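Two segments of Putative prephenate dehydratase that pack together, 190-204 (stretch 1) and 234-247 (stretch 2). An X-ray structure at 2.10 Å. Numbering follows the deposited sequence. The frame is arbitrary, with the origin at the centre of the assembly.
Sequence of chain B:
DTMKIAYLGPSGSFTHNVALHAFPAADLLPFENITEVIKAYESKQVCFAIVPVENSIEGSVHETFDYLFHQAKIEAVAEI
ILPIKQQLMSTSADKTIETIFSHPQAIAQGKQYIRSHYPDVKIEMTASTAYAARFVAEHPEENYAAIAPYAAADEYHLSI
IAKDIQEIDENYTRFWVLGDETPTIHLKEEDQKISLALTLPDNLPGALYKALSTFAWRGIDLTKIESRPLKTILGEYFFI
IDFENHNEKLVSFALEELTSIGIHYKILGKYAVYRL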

ATOM      1  N   GLU B 190      -6.562  23.745  -0.287  1.00 35.42           N
ATOM      2  CA  GLU B 190      -5.489  23.412  -1.202  1.00 34.31           C
ATOM      3  C   GLU B 190      -5.950  22.431  -2.293  1.00 32.04           C
ATOM      4  O   GLU B 190      -5.329  22.338  -3.354  1.00 27.66           O
ATOM      5  N   ASP B 191      -7.058  21.730  -2.051  1.00 32.43           N
ATOM      6  CA  ASP B 191      -7.494  20.669  -2.967  1.00 28.50           C
ATOM      7  C   ASP B 191      -8.885  20.118  -2.660  1.00 30.33           C
ATOM      8  O   ASP B 191      -9.440  20.328  -1.575  1.00 27.60           O
ATOM      9  N   GLN B 192      -9.473  19.475  -3.669  1.00 30.77           N
ATOM     10  CA  GLN B 192     -10.692  18.688  -3.507  1.00 26.12           C
ATOM     11  C   GLN B 192     -10.481  17.244  -3.946  1.00 26.14           C
ATOM     12  O   GLN B 192      -9.998  16.988  -5.054  1.00 21.55           O
ATOM     13  N   LYS B 193     -10.854  16.298  -3.087  1.00 24.03           N
ATOM     14  CA  LYS B 193     -10.594  14.899  -3.394  1.00 23.78           C
ATOM     15  C   LYS B 193     -11.768  13.993  -3.067  1.00 21.97           C
ATOM     16  O   LYS B 193     -12.663  14.367  -2.326  1.00 21.94           O
ATOM     17  N   ILE B 194     -11.733  12.788  -3.623  1.00 24.26           N
ATOM     18  CA  ILE B 194     -12.668  11.739  -3.262  1.00 27.35           C
ATOM     19  C   ILE B 194     -11.825  10.493  -3.052  1.00 25.87           C
ATOM     20  O   ILE B 194     -10.913  10.214  -3.830  1.00 25.58           O
ATOM     21  N   SER B 195     -12.107   9.765  -1.978  1.00 22.92           N
ATOM     22  CA  SER B 195     -11.400   8.519  -1.701  1.00 19.74           C
ATOM     23  C   SER B 195     -12.347   7.343  -1.804  1.00 20.35           C
ATOM     24  O   SER B 195     -13.462   7.379  -1.282  1.00 23.90           O
ATOM     25  N   LEU B 196     -11.895   6.300  -2.483  1.00 18.15           N
ATOM     26  CA  LEU B 196     -12.727   5.143  -2.729  1.00 18.55           C
ATOM     27  C   LEU B 196     -12.028   3.894  -2.230  1.00 21.35           C
ATOM     28  O   LEU B 196     -10.795   3.808  -2.256  1.00 21.45           O
ATOM     29  N   ALA B 197     -12.806   2.936  -1.744  1.00 21.47           N
ATOM     30  CA  ALA B 197     -12.285   1.593  -1.567  1.00 23.57           C
ATOM     31  C   ALA B 197     -12.917   0.683  -2.620  1.00 24.11           C
ATOM     32  O   ALA B 197     -14.134   0.503  -2.634  1.00 26.46           O
ATOM     33  N   LEU B 198     -12.098   0.134  -3.515  1.00 26.20           N
ATOM     34  CA  LEU B 198     -12.603  -0.722  -4.592  1.00 30.45           C
ATOM     35  C   LEU B 198     -12.281  -2.180  -4.338  1.00 27.99           C
ATOM     36  O   LEU B 198     -11.193  -2.514  -3.863  1.00 25.14           O
ATOM     37  N   THR B 199     -13.235  -3.043  -4.666  1.00 30.19           N
ATOM     38  CA  THR B 199     -12.976  -4.470  -4.803  1.00 34.24           C
ATOM     39  C   THR B 199     -13.271  -4.868  -6.245  1.00 35.06           C
ATOM     40  O   THR B 199     -14.165  -4.312  -6.884  1.00 33.52           O
ATOM     41  N   LEU B 200     -12.511  -5.821  -6.762  1.00 30.31           N
ATOM     42  CA  LEU B 200     -12.600  -6.150  -8.169  1.00 33.03           C
ATOM     43  C   LEU B 200     -13.402  -7.445  -8.359  1.00 33.10           C
ATOM     44  O   LEU B 200     -13.563  -8.210  -7.414  1.00 32.61           O
ATOM     45  N   PRO B 201     -13.921  -7.681  -9.577  1.00 35.01           N
ATOM     46  CA  PRO B 201     -14.645  -8.931  -9.853  1.00 42.36           C
ATOM     47  C   PRO B 201     -13.713 -10.131  -9.737  1.00 47.77           C
ATOM     48  O   PRO B 201     -12.615 -10.104 -10.301  1.00 48.05           O
ATOM     49  N   ASP B 202     -14.151 -11.145  -8.994  1.00 55.69           N
ATOM     50  CA  ASP B 202     -13.337 -12.310  -8.635  1.00 60.03           C
ATOM     51  C   ASP B 202     -12.162 -11.879  -7.762  1.00 61.70           C
ATOM     52  O   ASP B 202     -11.187 -12.618  -7.624  1.00 62.80           O
ATOM     53  N   ASN B 203     -12.267 -10.685  -7.176  1.00 62.25           N
ATOM     54  CA  ASN B 203     -11.169 -10.063  -6.433  1.00 60.90           C
ATOM     55  C   ASN B 203      -9.802 -10.177  -7.120  1.00 57.46           C
ATOM     56  O   ASN B 203      -8.773 -10.312  -6.459  1.00 58.74           O
ATOM     57  N   LEU B 204      -9.821 -10.123  -8.450  1.00 60.44           N
ATOM     58  CA  LEU B 204      -8.610 -10.182  -9.263  1.00 62.06           C
ATOM     59  C   LEU B 204      -7.961  -8.820  -9.504  1.00 62.11           C
ATOM     60  O   LEU B 204      -8.585  -7.936 -10.091  1.00 66.41           O
ATOM     61  N   LEU B 234      -4.562 -14.766   0.708  1.00 54.96           N
ATOM     62  CA  LEU B 234      -3.427 -14.162   0.016  1.00 53.70           C
ATOM     63  C   LEU B 234      -3.708 -13.952  -1.464  1.00 52.04           C
ATOM     64  O   LEU B 234      -4.094 -14.885  -2.168  1.00 53.66           O
ATOM     65  N   GLY B 235      -3.522 -12.722  -1.928  1.00 46.07           N
ATOM     66  CA  GLY B 235      -3.791 -12.385  -3.312  1.00 41.51           C
ATOM     67  C   GLY B 235      -5.151 -11.747  -3.537  1.00 38.76           C
ATOM     68  O   GLY B 235      -5.486 -11.390  -4.669  1.00 36.36           O
ATOM     69  N   GLU B 236      -5.938 -11.597  -2.471  1.00 35.47           N
ATOM     70  CA  GLU B 236      -7.157 -10.789  -2.547  1.00 35.04           C
ATOM     71  C   GLU B 236      -7.066  -9.526  -1.703  1.00 32.94           C
ATOM     72  O   GLU B 236      -6.686  -9.560  -0.528  1.00 32.25           O
ATOM     73  N   TYR B 237      -7.411  -8.409  -2.318  1.00 30.14           N
ATOM     74  CA  TYR B 237      -7.224  -7.116  -1.700  1.00 30.52           C
ATOM     75  C   TYR B 237      -8.385  -6.190  -1.980  1.00 28.87           C
ATOM     76  O   TYR B 237      -9.174  -6.423  -2.885  1.00 29.20           O
ATOM     77  N   PHE B 238      -8.466  -5.123  -1.205  1.00 24.63           N
ATOM     78  CA  PHE B 238      -9.252  -3.974  -1.589  1.00 24.88           C
ATOM     79  C   PHE B 238      -8.284  -2.823  -1.791  1.00 24.13           C
ATOM     80  O   PHE B 238      -7.210  -2.793  -1.201  1.00 26.55           O
ATOM     81  N   PHE B 239      -8.653  -1.897  -2.655  1.00 19.95           N
ATOM     82  CA  PHE B 239      -7.767  -0.803  -3.017  1.00 21.42           C
ATOM     83  C   PHE B 239      -8.276   0.550  -2.558  1.00 23.46           C
ATOM     84  O   PHE B 239      -9.415   0.916  -2.824  1.00 27.96           O
ATOM     85  N   ILE B 240      -7.412   1.287  -1.868  1.00 24.26           N
ATOM     86  CA  ILE B 240      -7.684   2.677  -1.530  1.00 25.20           C
ATOM     87  C   ILE B 240      -7.179   3.571  -2.639  1.00 23.27           C
ATOM     88  O   ILE B 240      -5.988   3.616  -2.923  1.00 22.69           O
ATOM     89  N   ILE B 241      -8.111   4.256  -3.280  1.00 17.42           N
ATOM     90  CA  ILE B 241      -7.794   5.203  -4.330  1.00 22.24           C
ATOM     91  C   ILE B 241      -8.315   6.618  -4.058  1.00 19.91           C
ATOM     92  O   ILE B 241      -9.471   6.803  -3.679  1.00 22.94           O
ATOM     93  N   ASP B 242      -7.443   7.608  -4.238  1.00 16.36           N
ATOM     94  CA  ASP B 242      -7.850   9.009  -4.195  1.00 18.61           C
ATOM     95  C   ASP B 242      -7.870   9.582  -5.611  1.00 23.14           C
ATOM     96  O   ASP B 242      -6.987   9.289  -6.424  1.00 22.55           O
ATOM     97  N   PHE B 243      -8.863  10.421  -5.885  1.00 20.54           N
ATOM     98  CA  PHE B 243      -8.942  11.145  -7.144  1.00 24.92           C
ATOM     99  C   PHE B 243      -9.270  12.588  -6.845  1.00 24.24           C
ATOM    100  O   PHE B 243      -9.934  12.891  -5.853  1.00 22.84           O
ATOM    101  N   GLU B 244      -8.817  13.481  -7.710  1.00 22.00           N
ATOM    102  CA  GLU B 244      -9.239  14.864  -7.628  1.00 25.95           C
ATOM    103  C   GLU B 244     -10.748  14.923  -7.821  1.00 26.11           C
ATOM    104  O   GLU B 244     -11.307  14.209  -8.658  1.00 26.05           O
ATOM    105  N   ASN B 245     -11.409  15.733  -7.003  1.00 25.67           N
ATOM    106  CA  ASN B 245     -12.861  15.840  -7.051  1.00 25.55           C
ATOM    107  C   ASN B 245     -13.297  17.262  -7.383  1.00 24.16           C
ATOM    108  O   ASN B 245     -14.253  17.778  -6.814  1.00 29.23           O
ATOM    109  N   HIS B 246     -12.587  17.889  -8.311  1.00 28.22           N
ATOM    110  CA  HIS B 246     -12.909  19.243  -8.753  1.00 31.05           C
ATOM    111  C   HIS B 246     -14.154  19.252  -9.636  1.00 29.74           C
ATOM    112  O   HIS B 246     -14.926  20.205  -9.630  1.00 29.58           O
ATOM    113  N   ASN B 247     -14.339  18.180 -10.397  1.00 28.93           N
ATOM    114  CA  ASN B 247     -15.504  18.062 -11.259  1.00 27.15           C
ATOM    115  C   ASN B 247     -16.364  16.907 -10.770  1.00 25.77           C
ATOM    116  O   ASN B 247     -16.222  15.770 -11.219  1.00 23.68           O
TER

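Strands 190-199 and 237-244 run antiparallel, their axes at 156° and 4.5 Å apart at closest approach, so their side chains pack mostly beside one another on the two faces of a sheet. Paired backbone bonds, such as Leu198 N to Phe239 O and Phe239 N to Leu198 O, both 2.9 Å, fix the register.

Phe239 and Leu198, which lose the most surface to the opposing stretch (74 and 70 Å²), form a hydrogen-bonded pair with side chains on the same face as those of Ile194, Leu196, Ile241 and Phe243. Phe239 is m, with chi2 at -86°, and its CE2 lies 3.4 Å from CD1 of Leu200, an oblique approach to the ring; Leu200 (m, t) starts sideways, but its end comes nearer. Leu198, also m, t, instead meets the diagonal neighbour Ile241 (m, t), CD1 to CD1 at 3.4 Å. Ile194, t at both chi angles and covered over 68 Å², sets CG2 3.9 Å from CB of Phe243, whose chi1 is m.

The other face carries Ser195, Asp242, Ala197 and Ile240. Ser195 (m) donates from OG to OD1 of Asp242 (m) at 2.7 Å, while water 2 links OD2 of Asp242 (2.7 Å) to NZ of the extended Lys193 (2.8 Å). The small Ala197 places CB 4.1 Å from CD1 of Ile240 (m, m) and 4.0 Å from CD1 of Phe238 (p).

Beyond the paired core, Asn245 (t) points toward stretch 1. Its ND2 and OE1 of Gln192 each lie 2.9 Å from water 1, which accepts from the former and donates to the latter. Gln192 CB sits 4.2 Å from the His246 ring centroid, an off-centre CH-pi contact, and His246 NE2 donates a weak bond to Asp191 OD1 (2.9 Å, 126°). At the other end, water 3 accepts from Asn203 ND2 (3.1 Å) and donates to Tyr237 O (2.6 Å).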

ATOM      1  CB  GLU B 190      -4.308  22.878  -0.388  1.00 39.71           C
ATOM      2  CG  GLU B 190      -3.538  21.721  -0.960  1.00 47.83           C
ATOM      3  CD  GLU B 190      -2.402  21.305  -0.047  1.00 51.25           C
ATOM      4  OE1 GLU B 190      -1.965  22.147   0.771  1.00 52.42           O
ATOM      5  OE2 GLU B 190      -1.953  20.144  -0.146  1.00 50.11           O
ATOM      6  CB  ASP B 191      -6.480  19.519  -2.972  1.00 27.62           C
ATOM      7  CG  ASP B 191      -6.321  18.888  -4.346  1.00 28.87           C
ATOM      8  OD1 ASP B 191      -7.111  19.217  -5.253  1.00 27.19           O
ATOM      9  OD2 ASP B 191      -5.392  18.072  -4.525  1.00 32.93           O
ATOM     10  CB  GLN B 192     -11.842  19.319  -4.291  1.00 28.58           C
ATOM     11  CG  GLN B 192     -12.082  20.771  -3.918  1.00 33.32           C
ATOM     12  CD  GLN B 192     -13.141  20.931  -2.845  1.00 36.77           C
ATOM     13  OE1 GLN B 192     -13.822  19.973  -2.481  1.00 38.10           O
ATOM     14  NE2 GLN B 192     -13.267  22.143  -2.313  1.00 39.04           N
ATOM     15  CB  LYS B 193      -9.351  14.407  -2.633  1.00 25.40           C
ATOM     16  CG  LYS B 193      -8.028  14.841  -3.263  1.00 28.50           C
ATOM     17  CD  LYS B 193      -6.833  14.390  -2.431  1.00 27.00           C
ATOM     18  CE  LYS B 193      -5.518  14.847  -3.052  1.00 25.51           C
ATOM     19  NZ  LYS B 193      -4.322  14.399  -2.274  1.00 24.51           N
ATOM     20  CB  ILE B 194     -13.766  11.503  -4.347  1.00 19.14           C
ATOM     21  CG1 ILE B 194     -14.609  10.280  -4.000  1.00 19.80           C
ATOM     22  CG2 ILE B 194     -13.154  11.325  -5.743  1.00 19.95           C
ATOM     23  CD1 ILE B 194     -15.914  10.196  -4.782  1.00 23.47           C
ATOM     24  CB  SER B 195     -10.748   8.548  -0.319  1.00 19.05           C
ATOM     25  OG  SER B 195      -9.757   9.554  -0.250  1.00 19.96           O
ATOM     26  CB  LEU B 196     -13.022   4.992  -4.225  1.00 21.82           C
ATOM     27  CG  LEU B 196     -13.859   6.057  -4.939  1.00 28.58           C
ATOM     28  CD1 LEU B 196     -13.765   5.860  -6.457  1.00 34.39           C
ATOM     29  CD2 LEU B 196     -15.302   6.133  -4.472  1.00 28.37           C
ATOM     30  CB  ALA B 197     -12.563   1.084  -0.152  1.00 20.15           C
ATOM     31  CB  LEU B 198     -12.025  -0.349  -5.962  1.00 37.49           C
ATOM     32  CG  LEU B 198     -11.990   1.059  -6.542  1.00 45.63           C
ATOM     33  CD1 LEU B 198     -11.055   1.051  -7.732  1.00 47.91           C
ATOM     34  CD2 LEU B 198     -13.363   1.480  -6.983  1.00 48.05           C
ATOM     35  CB  THR B 199     -13.807  -5.312  -3.839  1.00 37.61           C
ATOM     36  OG1 THR B 199     -15.182  -4.917  -3.921  1.00 38.83           O
ATOM     37  CG2 THR B 199     -13.319  -5.100  -2.415  1.00 40.36           C
ATOM     38  CB  LEU B 200     -11.182  -6.277  -8.734  1.00 29.59           C
ATOM     39  CG  LEU B 200     -10.415  -4.949  -8.612  1.00 29.59           C
ATOM     40  CD1 LEU B 200      -8.921  -5.157  -8.758  1.00 30.14           C
ATOM     41  CD2 LEU B 200     -10.920  -3.891  -9.580  1.00 32.33           C
ATOM     42  CB  PRO B 201     -15.143  -8.753 -11.294  1.00 39.81           C
ATOM     43  CG  PRO B 201     -15.158  -7.288 -11.513  1.00 37.40           C
ATOM     44  CD  PRO B 201     -14.034  -6.728 -10.695  1.00 35.77           C
ATOM     45  CB  ASP B 202     -12.827 -13.059  -9.876  1.00 62.40           C
ATOM     46  CG  ASP B 202     -13.951 -13.590 -10.739  1.00 66.02           C
ATOM     47  OD1 ASP B 202     -14.790 -14.362 -10.223  1.00 67.63           O
ATOM     48  OD2 ASP B 202     -13.979 -13.258 -11.944  1.00 66.65           O
ATOM     49  CB  ASN B 203     -11.116 -10.652  -5.029  1.00 58.99           C
ATOM     50  CG  ASN B 203     -12.383 -10.378  -4.250  1.00 58.84           C
ATOM     51  OD1 ASN B 203     -13.063 -11.306  -3.808  1.00 61.52           O
ATOM     52  ND2 ASN B 203     -12.727  -9.102  -4.106  1.00 55.13           N
ATOM     53  CB  LEU B 204      -8.956 -10.784 -10.629  1.00 65.12           C
ATOM     54  CG  LEU B 204      -8.823 -12.260 -11.009  1.00 67.30           C
ATOM     55  CD1 LEU B 204      -9.061 -13.238  -9.854  1.00 67.68           C
ATOM     56  CD2 LEU B 204      -9.741 -12.546 -12.201  1.00 68.56           C
ATOM     57  CB  LEU B 234      -2.178 -15.027   0.184  1.00 56.03           C
ATOM     58  CG  LEU B 234      -0.832 -14.370  -0.136  1.00 56.07           C
ATOM     59  CD1 LEU B 234      -0.594 -13.146   0.738  1.00 54.53           C
ATOM     60  CD2 LEU B 234       0.283 -15.384   0.032  1.00 55.43           C
ATOM     61  CB  GLU B 236      -8.379 -11.617  -2.142  1.00 36.50           C
ATOM     62  CG  GLU B 236      -8.597 -12.827  -3.039  1.00 41.11           C
ATOM     63  CD  GLU B 236      -9.894 -13.541  -2.745  1.00 43.84           C
ATOM     64  OE1 GLU B 236     -10.503 -13.246  -1.700  1.00 42.91           O
ATOM     65  OE2 GLU B 236     -10.309 -14.390  -3.561  1.00 47.87           O
ATOM     66  CB  TYR B 237      -5.959  -6.462  -2.252  1.00 31.69           C
ATOM     67  CG  TYR B 237      -4.733  -7.344  -2.267  1.00 34.15           C
ATOM     68  CD1 TYR B 237      -3.912  -7.438  -1.159  1.00 33.79           C
ATOM     69  CD2 TYR B 237      -4.390  -8.071  -3.399  1.00 37.09           C
ATOM     70  CE1 TYR B 237      -2.785  -8.231  -1.170  1.00 36.48           C
ATOM     71  CE2 TYR B 237      -3.263  -8.869  -3.420  1.00 39.19           C
ATOM     72  CZ  TYR B 237      -2.463  -8.945  -2.302  1.00 37.95           C
ATOM     73  OH  TYR B 237      -1.341  -9.734  -2.313  1.00 35.69           O
ATOM     74  CB  PHE B 238     -10.375  -3.657  -0.596  1.00 22.93           C
ATOM     75  CG  PHE B 238      -9.919  -3.035   0.692  1.00 24.44           C
ATOM     76  CD1 PHE B 238      -9.850  -1.663   0.824  1.00 23.99           C
ATOM     77  CD2 PHE B 238      -9.602  -3.822   1.782  1.00 26.79           C
ATOM     78  CE1 PHE B 238      -9.453  -1.087   2.012  1.00 27.48           C
ATOM     79  CE2 PHE B 238      -9.204  -3.253   2.975  1.00 25.02           C
ATOM     80  CZ  PHE B 238      -9.128  -1.882   3.090  1.00 26.48           C
ATOM     81  CB  PHE B 239      -7.542  -0.810  -4.537  1.00 20.29           C
ATOM     82  CG  PHE B 239      -6.970  -2.100  -5.040  1.00 23.80           C
ATOM     83  CD1 PHE B 239      -5.602  -2.302  -5.044  1.00 27.46           C
ATOM     84  CD2 PHE B 239      -7.794  -3.126  -5.461  1.00 25.74           C
ATOM     85  CE1 PHE B 239      -5.063  -3.500  -5.487  1.00 29.01           C
ATOM     86  CE2 PHE B 239      -7.261  -4.324  -5.905  1.00 29.32           C
ATOM     87  CZ  PHE B 239      -5.897  -4.509  -5.917  1.00 29.05           C
ATOM     88  CB  ILE B 240      -7.009   3.106  -0.225  1.00 28.06           C
ATOM     89  CG1 ILE B 240      -7.313   2.097   0.870  1.00 29.68           C
ATOM     90  CG2 ILE B 240      -7.478   4.500   0.177  1.00 30.36           C
ATOM     91  CD1 ILE B 240      -8.799   1.950   1.096  1.00 36.19           C
ATOM     92  CB  ILE B 241      -8.317   4.654  -5.683  1.00 37.32           C
ATOM     93  CG1 ILE B 241      -7.546   3.398  -6.053  1.00 44.93           C
ATOM     94  CG2 ILE B 241      -8.018   5.626  -6.802  1.00 38.33           C
ATOM     95  CD1 ILE B 241      -8.120   2.628  -7.196  1.00 48.94           C
ATOM     96  CB  ASP B 242      -6.922   9.872  -3.328  1.00 18.33           C
ATOM     97  CG  ASP B 242      -6.777   9.370  -1.895  1.00 19.80           C
ATOM     98  OD1 ASP B 242      -7.536   8.478  -1.446  1.00 19.96           O
ATOM     99  OD2 ASP B 242      -5.904   9.921  -1.200  1.00 21.29           O
ATOM    100  CB  PHE B 243     -10.039  10.578  -8.054  1.00 21.66           C
ATOM    101  CG  PHE B 243      -9.696   9.266  -8.691  1.00 25.74           C
ATOM    102  CD1 PHE B 243      -8.791   9.204  -9.732  1.00 25.31           C
ATOM    103  CD2 PHE B 243     -10.300   8.096  -8.270  1.00 29.95           C
ATOM    104  CE1 PHE B 243      -8.474   8.002 -10.325  1.00 24.36           C
ATOM    105  CE2 PHE B 243      -9.984   6.895  -8.871  1.00 30.27           C
ATOM    106  CZ  PHE B 243      -9.071   6.845  -9.896  1.00 25.84           C
ATOM    107  CB  GLU B 244      -8.490  15.732  -8.634  1.00 36.39           C
ATOM    108  CG  GLU B 244      -7.245  16.353  -8.008  1.00 46.13           C
ATOM    109  CD  GLU B 244      -6.320  17.011  -9.000  1.00 52.28           C
ATOM    110  OE1 GLU B 244      -6.770  17.344 -10.119  1.00 52.38           O
ATOM    111  OE2 GLU B 244      -5.132  17.196  -8.651  1.00 55.98           O
ATOM    112  CB  ASN B 245     -13.463  15.405  -5.712  1.00 21.33           C
ATOM    113  CG  ASN B 245     -14.954  15.138  -5.799  1.00 26.64           C
ATOM    114  OD1 ASN B 245     -15.442  14.607  -6.796  1.00 28.33           O
ATOM    115  ND2 ASN B 245     -15.690  15.555  -4.775  1.00 23.64           N
ATOM    116  CB  HIS B 246     -11.712  19.860  -9.477  1.00 30.92           C
ATOM    117  CG  HIS B 246     -10.554  20.134  -8.574  1.00 33.61           C
ATOM    118  ND1 HIS B 246     -10.607  21.079  -7.570  1.00 32.49           N
ATOM    119  CD2 HIS B 246      -9.323  19.577  -8.504  1.00 34.49           C
ATOM    120  CE1 HIS B 246      -9.453  21.098  -6.928  1.00 32.63           C
ATOM    121  NE2 HIS B 246      -8.658  20.195  -7.474  1.00 33.22           N
ATOM    122  CB  ASN B 247     -15.055  17.841 -12.715  1.00 23.66           C
ATOM    123  CG  ASN B 247     -16.186  18.002 -13.717  1.00 21.68           C
ATOM    124  OD1 ASN B 247     -17.363  17.885 -13.378  1.00 20.48           O
ATOM    125  ND2 ASN B 247     -15.825  18.247 -14.967  1.00 20.76           N
TER
HETATM  126  O   HOH W   1     -14.236  17.136  -2.844  1.00 28.27           O
HETATM  127  O   HOH W   2      -4.211  11.645  -2.457  1.00 21.14           O
HETATM  128  O   HOH W   3     -10.607  -6.956  -4.994  1.00 38.00           O